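Local coordinates for protein NUDIX hydrolase (Alicyclobacillus acidocaldarius subsp. acidocaldarius, PDB 3QSJ) that probably hydrolyses phosphorus-containing acid anhydrides with the help of bound divalent metal ions, as Nudix enzymes generally do, at residues D69-D72 against P73-V77; L80-T83 against A84-I87; T144-Q148 against P149-D153; D184-T187 against R188-G192; R198-I201 against A202-A206. All coordinates share one frame; numbering follows the deposited sequence.

Interaction 1 of 5, residues D69-D72 against P73-V77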
loop_
_atom_site.group_PDB
_atom_site.type_symbol
_atom_site.label_atom_id
_atom_site.label_comp_id
_atom_site.label_asym_id
_atom_site.label_seq_id
_atom_site.Cartn_x
_atom_site.Cartn_y
_atom_site.Cartn_z
ATOM N N ASP A 69 7.509 -12.961 -9.685
ATOM C CA ASP A 69 6.902 -12.895 -11.014
ATOM C C ASP A 69 7.282 -11.643 -11.790
ATOM O O ASP A 69 7.655 -10.627 -11.193
ATOM C CB ASP A 69 5.371 -12.976 -10.824
ATOM C CG ASP A 69 4.861 -14.278 -10.251
ATOM O OD1 ASP A 69 5.093 -15.327 -10.868
ATOM O OD2 ASP A 69 4.184 -14.245 -9.230
ATOM N N ASP A 70 7.185 -11.710 -13.141
ATOM C CA ASP A 70 7.616 -10.570 -13.951
ATOM C C ASP A 70 6.842 -9.316 -13.731
ATOM O O ASP A 70 7.369 -8.218 -13.986
ATOM C CB ASP A 70 7.694 -10.925 -15.436
ATOM C CG ASP A 70 8.789 -11.961 -15.749
ATOM O OD1 ASP A 70 9.825 -11.983 -15.025
ATOM O OD2 ASP A 70 8.618 -12.722 -16.713
ATOM N N ASP A 71 5.591 -9.456 -13.219
ATOM C CA ASP A 71 4.762 -8.283 -12.937
ATOM C C ASP A 71 4.923 -7.706 -11.510
ATOM O O ASP A 71 4.333 -6.687 -11.206
ATOM C CB ASP A 71 3.297 -8.599 -13.265
ATOM C CG ASP A 71 2.694 -9.734 -12.453
ATOM O OD1 ASP A 71 3.473 -10.494 -11.810
ATOM O OD2 ASP A 71 1.439 -9.825 -12.401
ATOM N N ASP A 72 5.778 -8.300 -10.669
ATOM C CA ASP A 72 5.994 -7.779 -9.305
ATOM C C ASP A 72 6.515 -6.348 -9.301
ATOM O O ASP A 72 5.995 -5.532 -8.544
ATOM C CB ASP A 72 6.884 -8.724 -8.470
ATOM C CG ASP A 72 6.064 -9.836 -7.853
ATOM O OD1 ASP A 72 4.863 -9.574 -7.470
ATOM O OD2 ASP A 72 6.597 -10.974 -7.738
ATOM N N PRO A 73 7.475 -5.960 -10.180
ATOM C CA PRO A 73 7.941 -4.544 -10.157
ATOM C C PRO A 73 6.804 -3.606 -10.509
ATOM O O PRO A 73 6.642 -2.620 -9.811
ATOM C CB PRO A 73 9.037 -4.498 -11.241
ATOM C CG PRO A 73 9.639 -5.935 -11.180
ATOM C CD PRO A 73 8.355 -6.803 -11.040
ATOM N N ALA A 74 6.021 -3.892 -11.557
ATOM C CA ALA A 74 4.900 -2.991 -11.903
ATOM C C ALA A 74 3.900 -2.919 -10.762
ATOM O O ALA A 74 3.421 -1.835 -10.459
ATOM C CB ALA A 74 4.176 -3.461 -13.165
ATOM N N LEU A 75 3.540 -4.060 -10.152
ATOM C CA LEU A 75 2.544 -4.044 -9.047
ATOM C C LEU A 75 3.078 -3.324 -7.789
ATOM O O LEU A 75 2.300 -2.675 -7.081
ATOM C CB LEU A 75 2.039 -5.495 -8.772
ATOM C CG LEU A 75 1.098 -5.911 -9.921
ATOM C CD1 LEU A 75 0.798 -7.371 -9.890
ATOM C CD2 LEU A 75 -0.238 -5.151 -9.832
ATOM N N ALA A 76 4.408 -3.366 -7.558
ATOM C CA ALA A 76 5.043 -2.615 -6.446
ATOM C C ALA A 76 4.801 -1.138 -6.689
ATOM O O ALA A 76 4.394 -0.416 -5.776
ATOM C CB ALA A 76 6.548 -2.880 -6.361
ATOM N N VAL A 77 4.962 -0.719 -7.929
ATOM C CA VAL A 77 4.670 0.653 -8.337
ATOM C C VAL A 77 3.196 0.994 -8.124
ATOM O O VAL A 77 2.887 2.064 -7.565
ATOM C CB VAL A 77 5.168 0.938 -9.784
ATOM C CG1 VAL A 77 4.646 2.298 -10.251
ATOM C CG2 VAL A 77 6.719 0.952 -9.804
HETATM O O HOH W 1 6.731 -5.561 -13.978
#
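Asp-71 and Asp-72 carry the chain into Pro-73 and Leu-75 at the first turn of helix 72-87, the helix that later holds the Nudix signature. A type I beta turn from Asp-69 to Asp-72 delivers the chain to the helix start. The turn is closed by Asp-72 N, which donates to Asp-69 O at 3.0 Å. The helical bonds begin at once. Leu-75 N donates to Asp-71 O in a nearly straight bond of 2.9 Å (167°). Ala-76 N follows, giving its hydrogen to Asp-72 O at 2.9 Å.

Pro-73 suits this first turn, where N-H groups have no helix carbonyl one turn back, so its missing hydrogen costs no helix bond. Its ring lies beside Asp-72, with CD 3.5 Å from Asp-72 CB. Pro-73 also touches Ala-57 of helix 51-58.

The Asp-71 side chain reaches the next turn. Its chi1 of 61° sets CG between the backbone N and the carbonyl carbon. OD2 of Asp-71 then comes 3.6 Å from Leu-75 CD1, the two side chains crossing obliquely. That same OD2 is salt-bridged to Arg-155.

Asp-72 folds back over the turn instead. Asp-69 N donates to Asp-72 OD2 at 2.9 Å, coming from 42° above the carboxylate plane. OD2 also accepts from Glu-68 N and pairs with Arg-138, while OD1 pairs with Arg-155. The buried carboxylate is therefore held at both oxygens, and the strand arginines probably offset the cluster of acids.

A water bridges the turn and the helix: it donates to Asp-70 O at 2.7 Å and accepts from Ala-74 N at 3.0 Å.

Interaction 2 of 5, residues L80-T83 against A84-I87; sequences LRET and AEEI. With CA (calcium ion), chain B.
Arg-81 chi1 (173°) carries CG away from the backbone N to lie beside the carbonyl carbon, and the chain bends about CG-CD (chi3 50°), which brings the guanidinium alongside Glu-85. The Glu-85 chain runs extended beyond CG, pointing the same way. Arg-81 NH1 meets Glu-85 OE2 at 2.9 Å in a salt bridge. The oxygen lies in the guanidinium plane, but the nitrogen approaches from 40° above the carboxylate plane.

NH1 has a second acid partner. The Glu-82 chain bends at its second torsion, and its OE2 takes a bond from Arg-81 NH1 at 2.9 Å, with a weak one from NH2. Asp-53 pairs with Arg-81 NE, and Ala-48 O accepts from NH2. The guanidinium is thus fixed on several sides.

The other Glu-82 oxygen is given to the metal. OE1 of Glu-82 binds the calcium ion at 2.4 Å, and Glu-86 OE2, one turn on, binds it at 2.2 Å. Gly-46 O completes the protein ligands. Glu-85 acts from the second shell: its OE1 accepts from a calcium-bound water at 2.9 Å.

A leucine in place of Arg-81 would probably leave Glu-82 OE2 and Glu-85 OE2 without their shared charged mate and the Glu-82 carboxylate less firmly held at the metal.

On another side of the helix, Thr-83 CG2 packs 3.8 Å from Ile-87 CG1. The backbone bond from Ile-87 N to Thr-83 O closes the last turn. Arg-81, Glu-82, Glu-85 and Glu-86 fit the REXXEE core of the Nudix box, the family's metal-binding helix motif.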
loop_
_atom_site.group_PDB
_atom_site.type_symbol
_atom_site.label_atom_id
_atom_site.label_comp_id
_atom_site.label_asym_id
_atom_site.label_seq_id
_atom_site.Cartn_x
_atom_site.Cartn_y
_atom_site.Cartn_z
ATOM N N LEU A 80 2.748 1.723 -4.502
ATOM C CA LEU A 80 3.400 2.993 -4.112
ATOM C C LEU A 80 2.574 4.164 -4.640
ATOM O O LEU A 80 2.389 5.164 -3.927
ATOM C CB LEU A 80 4.815 3.012 -4.679
ATOM C CG LEU A 80 5.775 2.105 -3.899
ATOM C CD1 LEU A 80 6.978 1.726 -4.781
ATOM C CD2 LEU A 80 6.150 2.744 -2.552
ATOM N N ARG A 81 2.104 4.067 -5.861
ATOM C CA ARG A 81 1.315 5.166 -6.434
ATOM C C ARG A 81 -0.002 5.393 -5.655
ATOM O O ARG A 81 -0.371 6.536 -5.403
ATOM C CB ARG A 81 0.985 4.895 -7.928
ATOM C CG ARG A 81 -0.009 5.958 -8.530
ATOM C CD ARG A 81 -0.387 5.687 -10.010
ATOM N NE ARG A 81 -0.826 4.293 -10.209
ATOM C CZ ARG A 81 -1.988 3.786 -9.809
ATOM N NH1 ARG A 81 -2.895 4.563 -9.193
ATOM N NH2 ARG A 81 -2.265 2.499 -10.023
ATOM N N GLU A 82 -0.728 4.303 -5.382
ATOM C CA GLU A 82 -2.036 4.324 -4.704
ATOM C C GLU A 82 -1.845 4.884 -3.291
ATOM O O GLU A 82 -2.658 5.692 -2.820
ATOM C CB GLU A 82 -2.598 2.901 -4.655
ATOM C CG GLU A 82 -3.104 2.414 -6.010
ATOM C CD GLU A 82 -4.431 3.001 -6.487
ATOM O OE1 GLU A 82 -5.225 3.449 -5.625
ATOM O OE2 GLU A 82 -4.728 2.916 -7.703
ATOM N N THR A 83 -0.701 4.546 -2.653
ATOM C CA THR A 83 -0.389 5.058 -1.331
ATOM C C THR A 83 -0.197 6.597 -1.388
ATOM O O THR A 83 -0.686 7.314 -0.510
ATOM C CB THR A 83 0.859 4.348 -0.759
ATOM O OG1 THR A 83 0.545 2.944 -0.643
ATOM C CG2 THR A 83 1.235 4.882 0.615
ATOM N N ALA A 84 0.511 7.099 -2.422
ATOM C CA ALA A 84 0.764 8.545 -2.528
ATOM C C ALA A 84 -0.576 9.239 -2.698
ATOM O O ALA A 84 -0.835 10.288 -2.084
ATOM C CB ALA A 84 1.678 8.818 -3.735
ATOM N N GLU A 85 -1.449 8.647 -3.514
ATOM C CA GLU A 85 -2.761 9.264 -3.747
ATOM C C GLU A 85 -3.572 9.328 -2.472
ATOM O O GLU A 85 -4.250 10.309 -2.241
ATOM C CB GLU A 85 -3.571 8.437 -4.767
ATOM C CG GLU A 85 -2.973 8.454 -6.166
ATOM C CD GLU A 85 -3.679 7.509 -7.122
ATOM O OE1 GLU A 85 -4.717 6.937 -6.724
ATOM O OE2 GLU A 85 -3.187 7.322 -8.255
ATOM N N GLU A 86 -3.537 8.251 -1.670
ATOM C CA GLU A 86 -4.416 8.135 -0.514
ATOM C C GLU A 86 -3.937 8.879 0.713
ATOM O O GLU A 86 -4.758 9.508 1.392
ATOM C CB GLU A 86 -4.611 6.624 -0.231
ATOM C CG GLU A 86 -5.479 5.970 -1.280
ATOM C CD GLU A 86 -5.720 4.512 -0.964
ATOM O OE1 GLU A 86 -6.062 4.204 0.199
ATOM O OE2 GLU A 86 -5.636 3.696 -1.908
ATOM N N ILE A 87 -2.637 8.832 0.994
ATOM C CA ILE A 87 -2.119 9.439 2.233
ATOM C C ILE A 87 -1.078 10.534 2.053
ATOM O O ILE A 87 -0.575 11.059 3.060
ATOM C CB ILE A 87 -1.693 8.339 3.252
ATOM C CG1 ILE A 87 -0.557 7.488 2.662
ATOM C CG2 ILE A 87 -2.922 7.457 3.648
ATOM C CD1 ILE A 87 0.808 7.539 3.259
HETATM CA CA CA B . -6.768 3.499 -3.841
HETATM O O HOH W 2 -6.245 5.388 -7.798
HETATM O O HOH W 3 -6.309 5.828 -4.567
HETATM O O HOH W 4 -8.208 3.078 -5.620
#

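Interaction 3 of 5, residues T144-Q148 against P149-D153; sequences TPPTQ and PVRFD
Thr-144 O is gripped by two nitrogens of one side chain, Arg-151. NH2 of Arg-151 donates to Thr-144 O at 2.8 Å, and NE of Arg-151 does so at 2.9 Å. The oxygen lies in the guanidinium plane. NH2 comes nearly along the C=O axis, whereas NE sits 41° above the carbonyl plane.

Pro-146 covers one face of the same guanidinium. Its CA lies 3.4 Å above the plane, over the centre, and Pro-146 CB is 3.7 Å from Arg-151 CZ. The bend at Arg-151 chi3 (75°) turns the guanidinium back toward Thr-144 O and against Pro-146.

This is the tip of a beta hairpin that joins the antiparallel strands 137-143 and 151-160. A type I turn from Pro-145 to Gln-148 reverses part of the loop, closed by Gln-148 N on Pro-145 O.

Just past strand 137-143, Thr-144 pairs with Phe-152 on the returning strand. Thr-144 N donates to Phe-152 O at 2.9 Å. In return, Phe-152 N finds the threonine hydroxyl, not its carbonyl: the bond to Thr-144 OG1 is 2.9 Å long and nearly straight at 169°. The Phe-152 side chain touches Phe-37 and lies near a glycerol, probably from the crystallisation liquor.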
loop_
_atom_site.group_PDB
_atom_site.type_symbol
_atom_site.label_atom_id
_atom_site.label_comp_id
_atom_site.label_asym_id
_atom_site.label_seq_id
_atom_site.Cartn_x
_atom_site.Cartn_y
_atom_site.Cartn_z
ATOM N N THR A 144 -9.711 -12.729 -5.006
ATOM C CA THR A 144 -11.020 -12.807 -4.385
ATOM C C THR A 144 -11.662 -14.130 -4.830
ATOM O O THR A 144 -11.590 -14.469 -6.015
ATOM C CB THR A 144 -11.862 -11.622 -4.864
ATOM O OG1 THR A 144 -11.055 -10.442 -4.777
ATOM C CG2 THR A 144 -13.184 -11.495 -4.067
ATOM N N PRO A 145 -12.275 -14.883 -3.888
ATOM C CA PRO A 145 -13.012 -16.124 -4.273
ATOM C C PRO A 145 -14.070 -15.911 -5.374
ATOM O O PRO A 145 -14.706 -14.827 -5.424
ATOM C CB PRO A 145 -13.662 -16.561 -2.963
ATOM C CG PRO A 145 -12.845 -15.913 -1.891
ATOM C CD PRO A 145 -12.433 -14.590 -2.451
ATOM N N PRO A 146 -14.257 -16.922 -6.267
ATOM C CA PRO A 146 -15.201 -16.775 -7.391
ATOM C C PRO A 146 -16.680 -16.607 -7.029
ATOM O O PRO A 146 -17.474 -16.276 -7.909
ATOM C CB PRO A 146 -14.933 -18.023 -8.240
ATOM C CG PRO A 146 -14.400 -19.020 -7.276
ATOM C CD PRO A 146 -13.560 -18.231 -6.333
ATOM N N THR A 147 -17.017 -16.773 -5.728
ATOM C CA THR A 147 -18.338 -16.629 -5.125
ATOM C C THR A 147 -18.686 -15.144 -4.930
ATOM O O THR A 147 -19.799 -14.843 -4.508
ATOM C CB THR A 147 -18.342 -17.333 -3.742
ATOM O OG1 THR A 147 -17.308 -16.767 -2.921
ATOM C CG2 THR A 147 -18.156 -18.867 -3.846
ATOM N N GLN A 148 -17.716 -14.221 -5.188
ATOM C CA GLN A 148 -17.870 -12.778 -4.996
ATOM C C GLN A 148 -18.177 -12.077 -6.314
ATOM O O GLN A 148 -17.608 -12.420 -7.345
ATOM C CB GLN A 148 -16.596 -12.188 -4.362
ATOM C CG GLN A 148 -16.248 -12.855 -3.032
ATOM C CD GLN A 148 -16.538 -11.950 -1.885
ATOM O OE1 GLN A 148 -15.705 -11.120 -1.497
ATOM N NE2 GLN A 148 -17.748 -12.054 -1.358
ATOM N N PRO A 149 -19.072 -11.069 -6.302
ATOM C CA PRO A 149 -19.444 -10.414 -7.576
ATOM C C PRO A 149 -18.405 -9.458 -8.137
ATOM O O PRO A 149 -18.569 -8.985 -9.259
ATOM C CB PRO A 149 -20.750 -9.685 -7.246
ATOM C CG PRO A 149 -20.854 -9.653 -5.770
ATOM C CD PRO A 149 -19.849 -10.560 -5.147
ATOM N N VAL A 150 -17.479 -8.986 -7.286
ATOM C CA VAL A 150 -16.395 -8.065 -7.677
ATOM C C VAL A 150 -15.137 -8.766 -7.216
ATOM O O VAL A 150 -15.068 -9.188 -6.053
ATOM C CB VAL A 150 -16.536 -6.625 -7.102
ATOM C CG1 VAL A 150 -15.286 -5.786 -7.388
ATOM C CG2 VAL A 150 -17.792 -5.922 -7.618
ATOM N N ARG A 151 -14.159 -8.994 -8.158
ATOM C CA ARG A 151 -12.982 -9.767 -7.824
ATOM C C ARG A 151 -11.701 -9.049 -8.206
ATOM O O ARG A 151 -11.674 -8.334 -9.219
ATOM C CB ARG A 151 -13.000 -11.148 -8.543
ATOM C CG ARG A 151 -14.242 -12.019 -8.244
ATOM C CD ARG A 151 -14.097 -13.293 -9.041
ATOM N NE ARG A 151 -13.097 -14.176 -8.447
ATOM C CZ ARG A 151 -12.573 -15.246 -9.028
ATOM N NH1 ARG A 151 -12.951 -15.600 -10.262
ATOM N NH2 ARG A 151 -11.716 -16.005 -8.370
ATOM N N PHE A 152 -10.652 -9.210 -7.366
ATOM C CA PHE A 152 -9.344 -8.658 -7.593
ATOM C C PHE A 152 -8.324 -9.749 -7.485
ATOM O O PHE A 152 -8.504 -10.707 -6.714
ATOM C CB PHE A 152 -8.955 -7.603 -6.534
ATOM C CG PHE A 152 -9.860 -6.408 -6.537
ATOM C CD1 PHE A 152 -9.678 -5.380 -7.469
ATOM C CD2 PHE A 152 -10.991 -6.376 -5.724
ATOM C CE1 PHE A 152 -10.607 -4.335 -7.576
ATOM C CE2 PHE A 152 -11.888 -5.301 -5.793
ATOM C CZ PHE A 152 -11.676 -4.288 -6.710
ATOM N N ASP A 153 -7.178 -9.504 -8.107
ATOM C CA ASP A 153 -6.033 -10.403 -7.913
ATOM C C ASP A 153 -5.007 -9.445 -7.371
ATOM O O ASP A 153 -4.450 -8.632 -8.130
ATOM C CB ASP A 153 -5.623 -10.965 -9.265
ATOM C CG ASP A 153 -4.436 -11.890 -9.236
ATOM O OD1 ASP A 153 -3.704 -11.887 -8.240
ATOM O OD2 ASP A 153 -4.246 -12.619 -10.213
#

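Interaction 4 of 5, residues D184-T187 against R188-G192; sequences DMLT and RIQSG
The Gln-190 amide carbon lies across the branch point of Leu-186, one turn back, with Gln-190 CD 3.6 Å from Leu-186 CG. The leucine chi1 of -175° swings its end toward the glutamine amide. Beside them, selenomethionine Met-185 touches Ile-189, CG to CD1 at 4.1 Å.

Thr-187 O is held twice by Ser-191. Ser-191 N donates to Thr-187 O at 2.9 Å, and Ser-191 OG donates to it at 2.8 Å, from the opposite face of the carbonyl plane.

The backbone fixes these positions. Gln-190 N points almost straight at Leu-186 O, 2.9 Å away. The helix closes with a Schellman motif, Gly-192 being the first residue to leave helical angles; Gly-192 N returns to Ile-189 O at 3.0 Å. Glycine takes the positive phi of 93° that a side chain would make strained.

Further out, Leu-186 and Ile-189 rest on helix 198-209 through Ile-201, Leu-204 and Lys-205. Arg-188, which is exposed, pairs through NE with Glu-193.

With a serine at Leu-186, the Gln-190 amide would probably be freer to turn, and a gap would open against Ile-201.

The chemistry is divided: apolar side chains join two helices, while the serine hydroxyl and the glycine N-H satisfy carbonyls at the helix end.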
loop_
_atom_site.group_PDB
_atom_site.type_symbol
_atom_site.label_atom_id
_atom_site.label_comp_id
_atom_site.label_asym_id
_atom_site.label_seq_id
_atom_site.Cartn_x
_atom_site.Cartn_y
_atom_site.Cartn_z
ATOM N N ASP A 184 -4.391 -3.699 18.025
ATOM C CA ASP A 184 -5.569 -2.842 18.272
ATOM C C ASP A 184 -6.588 -3.048 17.153
ATOM O O ASP A 184 -7.747 -3.360 17.408
ATOM C CB ASP A 184 -5.173 -1.335 18.264
ATOM C CG ASP A 184 -4.762 -0.666 19.571
ATOM O OD1 ASP A 184 -4.299 -1.381 20.486
ATOM O OD2 ASP A 184 -4.823 0.600 19.638
HETATM N N MSE A 185 -6.132 -2.882 15.904
HETATM C CA MSE A 185 -6.963 -2.980 14.715
HETATM C C MSE A 185 -7.519 -4.386 14.527
HETATM O O MSE A 185 -8.713 -4.556 14.274
HETATM C CB MSE A 185 -6.164 -2.565 13.488
HETATM C CG MSE A 185 -7.039 -2.395 12.283
HETATM SE SE MSE A 185 -8.612 -1.314 12.642
HETATM C CE MSE A 185 -7.854 0.321 12.792
ATOM N N LEU A 186 -6.682 -5.378 14.738
ATOM C CA LEU A 186 -7.090 -6.782 14.649
ATOM C C LEU A 186 -8.255 -7.091 15.591
ATOM O O LEU A 186 -9.243 -7.681 15.163
ATOM C CB LEU A 186 -5.897 -7.735 14.950
ATOM C CG LEU A 186 -6.193 -9.246 14.772
ATOM C CD1 LEU A 186 -6.782 -9.563 13.375
ATOM C CD2 LEU A 186 -4.984 -10.073 15.038
ATOM N N THR A 187 -8.147 -6.674 16.874
ATOM C CA THR A 187 -9.153 -6.917 17.897
ATOM C C THR A 187 -10.464 -6.259 17.487
ATOM O O THR A 187 -11.522 -6.895 17.575
ATOM C CB THR A 187 -8.592 -6.485 19.260
ATOM O OG1 THR A 187 -7.459 -7.316 19.540
ATOM C CG2 THR A 187 -9.611 -6.578 20.381
ATOM N N ARG A 188 -10.373 -5.045 16.897
ATOM C CA ARG A 188 -11.545 -4.303 16.452
ATOM C C ARG A 188 -12.262 -4.988 15.313
ATOM O O ARG A 188 -13.481 -4.923 15.260
ATOM C CB ARG A 188 -11.199 -2.862 16.117
ATOM C CG ARG A 188 -10.800 -2.101 17.374
ATOM C CD ARG A 188 -10.833 -0.624 17.142
ATOM N NE ARG A 188 -12.210 -0.158 17.009
ATOM C CZ ARG A 188 -12.550 1.015 16.495
ATOM N NH1 ARG A 188 -11.614 1.852 16.054
ATOM N NH2 ARG A 188 -13.826 1.363 16.410
ATOM N N ILE A 189 -11.516 -5.672 14.425
ATOM C CA ILE A 189 -12.122 -6.433 13.330
ATOM C C ILE A 189 -12.712 -7.728 13.872
ATOM O O ILE A 189 -13.848 -8.032 13.553
ATOM C CB ILE A 189 -11.081 -6.693 12.237
ATOM C CG1 ILE A 189 -10.613 -5.363 11.647
ATOM C CG2 ILE A 189 -11.628 -7.614 11.143
ATOM C CD1 ILE A 189 -9.268 -5.470 10.854
ATOM N N GLN A 190 -11.920 -8.506 14.634
ATOM C CA GLN A 190 -12.360 -9.790 15.201
ATOM C C GLN A 190 -13.628 -9.647 16.038
ATOM O O GLN A 190 -14.455 -10.562 16.061
ATOM C CB GLN A 190 -11.226 -10.422 16.039
ATOM C CG GLN A 190 -9.958 -10.727 15.220
ATOM C CD GLN A 190 -8.858 -11.330 16.066
ATOM O OE1 GLN A 190 -8.178 -12.261 15.652
ATOM N NE2 GLN A 190 -8.652 -10.821 17.264
ATOM N N SER A 191 -13.787 -8.488 16.701
ATOM C CA SER A 191 -14.934 -8.183 17.550
ATOM C C SER A 191 -16.179 -7.785 16.756
ATOM O O SER A 191 -17.278 -7.803 17.301
ATOM C CB SER A 191 -14.578 -7.100 18.567
ATOM O OG SER A 191 -13.527 -7.532 19.419
ATOM N N GLY A 192 -16.003 -7.440 15.486
ATOM C CA GLY A 192 -17.105 -7.050 14.613
ATOM C C GLY A 192 -17.403 -5.564 14.550
ATOM O O GLY A 192 -18.356 -5.163 13.876
#

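Interaction 5 of 5, residues R198-I201 against A202-A206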
loop_
_atom_site.group_PDB
_atom_site.type_symbol
_atom_site.label_atom_id
_atom_site.label_comp_id
_atom_site.label_asym_id
_atom_site.label_seq_id
_atom_site.Cartn_x
_atom_site.Cartn_y
_atom_site.Cartn_z
ATOM N N ARG A 198 -10.607 -10.670 4.120
ATOM C CA ARG A 198 -9.727 -11.706 4.686
ATOM C C ARG A 198 -8.217 -11.422 4.595
ATOM O O ARG A 198 -7.540 -11.530 5.620
ATOM C CB ARG A 198 -10.117 -13.100 4.179
ATOM C CG ARG A 198 -11.451 -13.585 4.798
ATOM C CD ARG A 198 -11.666 -15.061 4.539
ATOM N NE ARG A 198 -11.809 -15.319 3.106
ATOM C CZ ARG A 198 -11.258 -16.343 2.464
ATOM N NH1 ARG A 198 -11.436 -16.485 1.159
ATOM N NH2 ARG A 198 -10.524 -17.232 3.123
ATOM N N PRO A 199 -7.670 -10.986 3.426
ATOM C CA PRO A 199 -6.234 -10.670 3.356
ATOM C C PRO A 199 -5.775 -9.609 4.360
ATOM O O PRO A 199 -4.679 -9.728 4.944
ATOM C CB PRO A 199 -6.083 -10.164 1.915
ATOM C CG PRO A 199 -7.143 -10.834 1.168
ATOM C CD PRO A 199 -8.306 -10.833 2.094
ATOM N N THR A 200 -6.645 -8.603 4.619
ATOM C CA THR A 200 -6.332 -7.551 5.612
ATOM C C THR A 200 -6.107 -8.140 6.993
ATOM O O THR A 200 -5.116 -7.814 7.647
ATOM C CB THR A 200 -7.441 -6.467 5.614
ATOM O OG1 THR A 200 -7.454 -5.868 4.343
ATOM C CG2 THR A 200 -7.196 -5.371 6.672
ATOM N N ILE A 201 -7.018 -9.024 7.421
ATOM C CA ILE A 201 -6.938 -9.682 8.717
ATOM C C ILE A 201 -5.630 -10.517 8.772
ATOM O O ILE A 201 -4.898 -10.471 9.755
ATOM C CB ILE A 201 -8.202 -10.536 8.964
ATOM C CG1 ILE A 201 -9.462 -9.643 8.924
ATOM C CG2 ILE A 201 -8.104 -11.320 10.273
ATOM C CD1 ILE A 201 -10.885 -10.448 8.957
ATOM N N ALA A 202 -5.363 -11.276 7.712
ATOM C CA ALA A 202 -4.210 -12.181 7.679
ATOM C C ALA A 202 -2.896 -11.364 7.746
ATOM O O ALA A 202 -1.972 -11.769 8.454
ATOM C CB ALA A 202 -4.294 -13.077 6.446
ATOM N N VAL A 203 -2.859 -10.144 7.165
ATOM C CA VAL A 203 -1.659 -9.297 7.311
ATOM C C VAL A 203 -1.521 -8.826 8.753
ATOM O O VAL A 203 -0.432 -8.892 9.315
ATOM C CB VAL A 203 -1.669 -8.066 6.355
ATOM C CG1 VAL A 203 -0.518 -7.066 6.687
ATOM C CG2 VAL A 203 -1.580 -8.521 4.887
ATOM N N LEU A 204 -2.624 -8.354 9.365
ATOM C CA LEU A 204 -2.580 -7.898 10.764
ATOM C C LEU A 204 -2.129 -8.981 11.726
ATOM O O LEU A 204 -1.275 -8.722 12.571
ATOM C CB LEU A 204 -3.908 -7.304 11.185
ATOM C CG LEU A 204 -4.365 -6.099 10.375
ATOM C CD1 LEU A 204 -5.840 -5.870 10.643
ATOM C CD2 LEU A 204 -3.509 -4.811 10.687
ATOM N N LYS A 205 -2.617 -10.215 11.550
ATOM C CA LYS A 205 -2.190 -11.334 12.399
ATOM C C LYS A 205 -0.687 -11.603 12.208
ATOM O O LYS A 205 0.009 -11.890 13.201
ATOM C CB LYS A 205 -2.955 -12.629 12.070
ATOM C CG LYS A 205 -4.419 -12.627 12.422
ATOM C CD LYS A 205 -5.044 -13.976 12.004
ATOM C CE LYS A 205 -6.518 -14.043 12.314
ATOM N NZ LYS A 205 -7.221 -15.013 11.440
ATOM N N ALA A 206 -0.179 -11.487 10.943
ATOM C CA ALA A 206 1.255 -11.725 10.639
ATOM C C ALA A 206 2.078 -10.678 11.347
ATOM O O ALA A 206 3.086 -10.997 11.950
ATOM C CB ALA A 206 1.521 -11.667 9.128
#
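Ile-201 and Lys-205 lie one turn apart in the first part of helix 198-209, an amphipathic alpha helix packed on the Nudix sheet.

Backbone bonds make up the polar part. Ala-202 N donates to Arg-198 O at 3.0 Å, and Val-203 N to Pro-199 O at 2.9 Å. Leu-204 N to Thr-200 O is longer, 3.1 Å. Lys-205 N to Ile-201 O closes the series at 2.9 Å and is close to straight (165°).

Side chains also lean on these carbonyls. Val-203 CG2 is 3.3 Å from Pro-199 O, and Leu-204 CG is 3.3 Å from Thr-200 O.

Packing against the sheet is another kind. Thr-200, Val-203 and Leu-204 meet Phe-44 of strand 42-48, and Pro-199 and Val-203 meet Phe-156 of strand 151-160. Another side of the helix faces helix 182-190.

The last kind is aliphatic contact with a charged chain. Lys-205 runs extended beside Ile-201, both pointing the same way. Ile-201 CG2, anti to the backbone N, touches the lysine near its end: Lys-205 CE is 3.8 Å from it, and NZ lies 4.0 Å from the same methyl.

Interactions 1 and 2 lie on the same helix, 72-87, with centres about 16 Å apart. Interaction 1 starts the helix, and interaction 2 brings its glutamates to the calcium ion. Of the other contacts, interactions 3 and 5 come near the ion without binding it. In interaction 3 the side chain of Phe-152 is about 9 Å from the calcium ion, and in interaction 5 that of Thr-200 is about 12 Å from it. Interactions 4 and 5 pack together, Ile-189 CD1 meeting Leu-204 CD1 at 3.5 Å. Interaction 5 also touches interaction 3, where Arg-198 NH1 comes 3.4 Å from Pro-145 CG. Interaction 4 lies away from the metal site.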